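PDB 6QFJ: magnetosome membrane protein MamB, putative Co/Zn/Cd cation transporter. Cation diffusion facilitator family, which probably moves divalent metal cations across the magnetosome membrane, the piece described here being its soluble C-terminal domain. Local coordinates for residues E15-P18 with S19-D22; V49-G52 with E53-K57. One frame throughout, in Å; residues are numbered along the deposited sequence.

Interaction 1. Residues E15-P18 with S19-D22; sequences EKTP and SISD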
loop_
_atom_site.group_PDB
_atom_site.type_symbol
_atom_site.label_atom_id
_atom_site.label_comp_id
_atom_site.label_asym_id
_atom_site.label_seq_id
_atom_site.Cartn_x
_atom_site.Cartn_y
_atom_site.Cartn_z
ATOM N N GLU A 15 5.603 6.422 -1.591
ATOM C CA GLU A 15 5.889 7.822 -1.391
ATOM C C GLU A 15 6.007 8.608 -2.691
ATOM O O GLU A 15 5.814 9.827 -2.705
ATOM C CB GLU A 15 7.183 8.042 -0.561
ATOM C CG GLU A 15 6.983 8.751 0.753
ATOM C CD GLU A 15 6.027 8.037 1.707
ATOM O OE1 GLU A 15 4.899 8.570 1.991
ATOM O OE2 GLU A 15 6.473 6.949 2.177
ATOM N N LYS A 16 6.430 7.949 -3.740
ATOM C CA LYS A 16 6.671 8.594 -4.999
ATOM C C LYS A 16 5.556 8.280 -5.976
ATOM O O LYS A 16 5.654 8.606 -7.140
ATOM C CB LYS A 16 7.996 8.111 -5.594
ATOM C CG LYS A 16 9.211 8.307 -4.732
ATOM C CD LYS A 16 10.462 7.987 -5.522
ATOM C CE LYS A 16 11.210 6.794 -4.971
ATOM N NZ LYS A 16 12.012 7.139 -3.755
ATOM N N THR A 17 4.472 7.661 -5.515
ATOM C CA THR A 17 3.382 7.309 -6.414
ATOM C C THR A 17 2.384 8.466 -6.376
ATOM O O THR A 17 1.757 8.734 -5.332
ATOM C CB THR A 17 2.817 5.975 -5.992
ATOM O OG1 THR A 17 3.877 5.026 -6.067
ATOM C CG2 THR A 17 1.681 5.473 -6.933
ATOM N N PRO A 18 2.228 9.184 -7.514
ATOM C CA PRO A 18 1.421 10.397 -7.463
ATOM C C PRO A 18 -0.075 10.250 -7.076
ATOM O O PRO A 18 -0.659 11.208 -6.555
ATOM C CB PRO A 18 1.549 11.017 -8.849
ATOM C CG PRO A 18 1.967 9.888 -9.732
ATOM C CD PRO A 18 2.783 8.933 -8.863
ATOM N N SER A 19 -0.687 9.103 -7.290
ATOM C CA SER A 19 -2.103 8.953 -6.907
ATOM C C SER A 19 -2.370 8.840 -5.377
ATOM O O SER A 19 -3.523 8.869 -4.910
ATOM C CB SER A 19 -2.679 7.738 -7.634
ATOM O OG SER A 19 -2.028 6.556 -7.243
ATOM N N ILE A 20 -1.296 8.748 -4.616
ATOM C CA ILE A 20 -1.335 8.510 -3.186
ATOM C C ILE A 20 -0.845 9.748 -2.504
ATOM O O ILE A 20 0.258 10.217 -2.793
ATOM C CB ILE A 20 -0.434 7.300 -2.823
ATOM C CG1 ILE A 20 -1.130 6.046 -3.351
ATOM C CG2 ILE A 20 -0.163 7.169 -1.342
ATOM C CD1 ILE A 20 -0.194 4.858 -3.419
ATOM N N SER A 21 -1.644 10.299 -1.573
ATOM C CA SER A 21 -1.198 11.523 -0.838
ATOM C C SER A 21 -0.133 11.198 0.194
ATOM O O SER A 21 0.812 11.906 0.380
ATOM C CB SER A 21 -2.413 12.194 -0.145
ATOM O OG SER A 21 -3.484 12.284 -1.091
ATOM N N ASP A 22 -0.268 10.091 0.865
ATOM C CA ASP A 22 0.696 9.694 1.930
ATOM C C ASP A 22 0.407 8.255 2.350
ATOM O O ASP A 22 -0.689 7.732 2.105
ATOM C CB ASP A 22 0.487 10.570 3.204
ATOM C CG ASP A 22 1.345 11.812 3.197
ATOM O OD1 ASP A 22 2.543 11.736 2.905
ATOM O OD2 ASP A 22 0.826 12.920 3.463
HETATM O O HOH W 1 0.451 12.509 -4.447
#
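Thr17 and Ile20 close a type I beta turn with Pro18 and Ser19 at its corner, and past it the chain doubles back, the directions from 15 to 18 and from 19 to 22 lying 150° apart. One bond across the turn holds it: Ile20 N donates to Thr17 O over 3.1 Å, with an N-H...O angle of 159°. The amide comes from above the carbonyl plane. A water sits 2.7 Å from Pro18 O and 2.8 Å from Ile20 O, within hydrogen-bonding distance of both carbonyls, and so bridges the corner and the residue that ends it.

Among the side chains, the Thr17 methyl meets two partners. CG2 lies anti to the backbone N, which brings it to Ser19 OG at 3.9 Å and to Ile20 CD1 at 4.0 Å, the latter where the two side chains cross obliquely. The torsion that sends CG2 there leaves OG1 beside the backbone N, where it is hydrogen-bonded to Val13 O in the last turn of helix 2-15. Ser19 OG, in turn, is hydrogen-bonded to Glu58. At the two ends of the connection, Glu15 OE1 and Asp22 OD1 stand 4.1 Å apart, their carboxylate planes turned by 40°; the likely repulsion of these surface acids would be softened by solvent.

This is the connection from helix 2-15 to strand 22-31 in the ferredoxin-like C-terminal domain of cation diffusion facilitators. Buried Ile20 touches Leu41 of strand 34-43 and Val59 of helix 49-66, while Thr17 rests on Glu58 and Ile62 of the same helix. Ser21 and Asp22 both face Tyr42 in a classic beta bulge, where the connection passes into the sheet.

Interaction 2. Residues V49-G52 with E53-K57; sequences VTTG and ERIKK
Thr50 and Arg54 lie side by side on the first turns of helix 49-66, the helix of a beta-alpha-beta unit that links strand 34-43 to strand 71-79. Four successive i to i+4 bonds start the helix, from Glu53 N to Val49 O through to Lys56 N to Gly52 O; the shortest runs from Ile55 N to Thr51 O, 2.8 Å. The close-packed side holds buried Gly52 and Ile55. Ile55 CG1 sits 3.4 Å from Thr51 O, and its CD1 reaches Thr51 CG2 at 4.0 Å, while Thr51 OG1 is hydrogen-bonded to Thr48 OG1 just ahead of the helix. Lys56 packs its chain on Val75 and Leu77 of strand 71-79.

Val49, Thr50 and Arg54 lie instead on the solvent side, where neighbours are few and the Thr50-Arg54 contact is the close one. Arg54 is stretched out from CG to NE and reaches outward and back toward the start of the helix, which carries the guanidinium alongside the Thr50 side chain. There the Thr50 methyl covers one face of the flat group, CG2 lying over its centre and 3.4 Å from Arg54 CZ.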
loop_
_atom_site.group_PDB
_atom_site.type_symbol
_atom_site.label_atom_id
_atom_site.label_comp_id
_atom_site.label_asym_id
_atom_site.label_seq_id
_atom_site.Cartn_x
_atom_site.Cartn_y
_atom_site.Cartn_z
ATOM N N VAL A 49 -15.172 6.101 -6.527
ATOM C CA VAL A 49 -15.064 4.673 -6.230
ATOM C C VAL A 49 -14.181 3.936 -7.245
ATOM O O VAL A 49 -13.360 3.089 -6.893
ATOM C CB VAL A 49 -16.496 4.036 -6.184
ATOM C CG1 VAL A 49 -16.435 2.523 -6.238
ATOM C CG2 VAL A 49 -17.222 4.476 -4.915
ATOM N N THR A 50 -14.319 4.320 -8.506
ATOM C CA THR A 50 -13.520 3.743 -9.548
ATOM C C THR A 50 -12.038 4.063 -9.374
ATOM O O THR A 50 -11.192 3.178 -9.450
ATOM C CB THR A 50 -13.991 4.255 -10.895
ATOM O OG1 THR A 50 -15.346 3.835 -11.095
ATOM C CG2 THR A 50 -13.155 3.626 -11.990
ATOM N N THR A 51 -11.709 5.327 -9.100
ATOM C CA THR A 51 -10.313 5.683 -8.895
ATOM C C THR A 51 -9.750 4.922 -7.717
ATOM O O THR A 51 -8.608 4.518 -7.726
ATOM C CB THR A 51 -10.226 7.199 -8.625
ATOM O OG1 THR A 51 -10.769 7.872 -9.750
ATOM C CG2 THR A 51 -8.813 7.680 -8.339
ATOM N N GLY A 52 -10.554 4.815 -6.629
ATOM C CA GLY A 52 -10.103 4.093 -5.426
ATOM C C GLY A 52 -9.762 2.651 -5.730
ATOM O O GLY A 52 -8.692 2.150 -5.343
ATOM N N GLU A 53 -10.617 2.002 -6.504
ATOM C CA GLU A 53 -10.340 0.640 -6.963
ATOM C C GLU A 53 -9.084 0.549 -7.866
ATOM O O GLU A 53 -8.216 -0.323 -7.674
ATOM C CB GLU A 53 -11.594 0.075 -7.664
ATOM C CG GLU A 53 -12.701 -0.306 -6.617
ATOM C CD GLU A 53 -12.279 -1.202 -5.406
ATOM O OE1 GLU A 53 -12.624 -0.782 -4.264
ATOM O OE2 GLU A 53 -11.627 -2.278 -5.544
ATOM N N ARG A 54 -8.943 1.494 -8.775
ATOM C CA ARG A 54 -7.726 1.614 -9.558
ATOM C C ARG A 54 -6.463 1.883 -8.701
ATOM O O ARG A 54 -5.426 1.230 -8.898
ATOM C CB ARG A 54 -7.974 2.556 -10.684
ATOM C CG ARG A 54 -8.874 1.928 -11.751
ATOM C CD ARG A 54 -9.278 3.125 -12.560
ATOM N NE ARG A 54 -10.172 2.668 -13.617
ATOM C CZ ARG A 54 -10.784 3.459 -14.464
ATOM N NH1 ARG A 54 -10.597 4.762 -14.395
ATOM N NH2 ARG A 54 -11.578 2.943 -15.376
ATOM N N ILE A 55 -6.540 2.694 -7.658
ATOM C CA ILE A 55 -5.338 2.848 -6.785
ATOM C C ILE A 55 -5.011 1.553 -6.052
ATOM O O ILE A 55 -3.802 1.185 -5.874
ATOM C CB ILE A 55 -5.588 3.963 -5.758
ATOM C CG1 ILE A 55 -5.598 5.298 -6.463
ATOM C CG2 ILE A 55 -4.538 3.967 -4.643
ATOM C CD1 ILE A 55 -6.163 6.412 -5.648
ATOM N N LYS A 56 -6.053 0.833 -5.560
ATOM C CA LYS A 56 -5.779 -0.486 -4.868
ATOM C C LYS A 56 -5.114 -1.489 -5.754
ATOM O O LYS A 56 -4.203 -2.177 -5.346
ATOM C CB LYS A 56 -7.051 -1.128 -4.350
ATOM C CG LYS A 56 -7.668 -0.270 -3.281
ATOM C CD LYS A 56 -8.907 -0.910 -2.720
ATOM C CE LYS A 56 -9.399 -0.025 -1.598
ATOM N NZ LYS A 56 -10.708 -0.519 -1.108
ATOM N N LYS A 57 -5.520 -1.515 -7.007
ATOM C CA LYS A 57 -4.855 -2.310 -8.033
ATOM C C LYS A 57 -3.391 -1.912 -8.238
ATOM O O LYS A 57 -2.494 -2.794 -8.356
ATOM C CB LYS A 57 -5.670 -2.265 -9.358
ATOM C CG LYS A 57 -7.051 -2.999 -9.211
ATOM C CD LYS A 57 -7.016 -4.433 -9.706
ATOM C CE LYS A 57 -6.567 -5.400 -8.619
ATOM N NZ LYS A 57 -6.072 -6.728 -9.112
#

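How the interactions relate
The two contacts follow one another along the chain, with interaction 1 complete before interaction 2 begins, and their centres are 13 Å apart. They nevertheless meet through Ile55: its CD1 lies 3.7 Å from Ser19 O, and its CG2 is 4.2 Å from Ile20 CG1. Through Ile55 the opening turns of helix 49-66 thus rest on Ser19 and Ile20, whereas the Thr50 and Arg54 pair is on the exposed side of the helix. Both contacts lie in the part related to the zinc-transporter dimerisation domain, and both are local contacts within one chain; no metal ion is among the atoms of either.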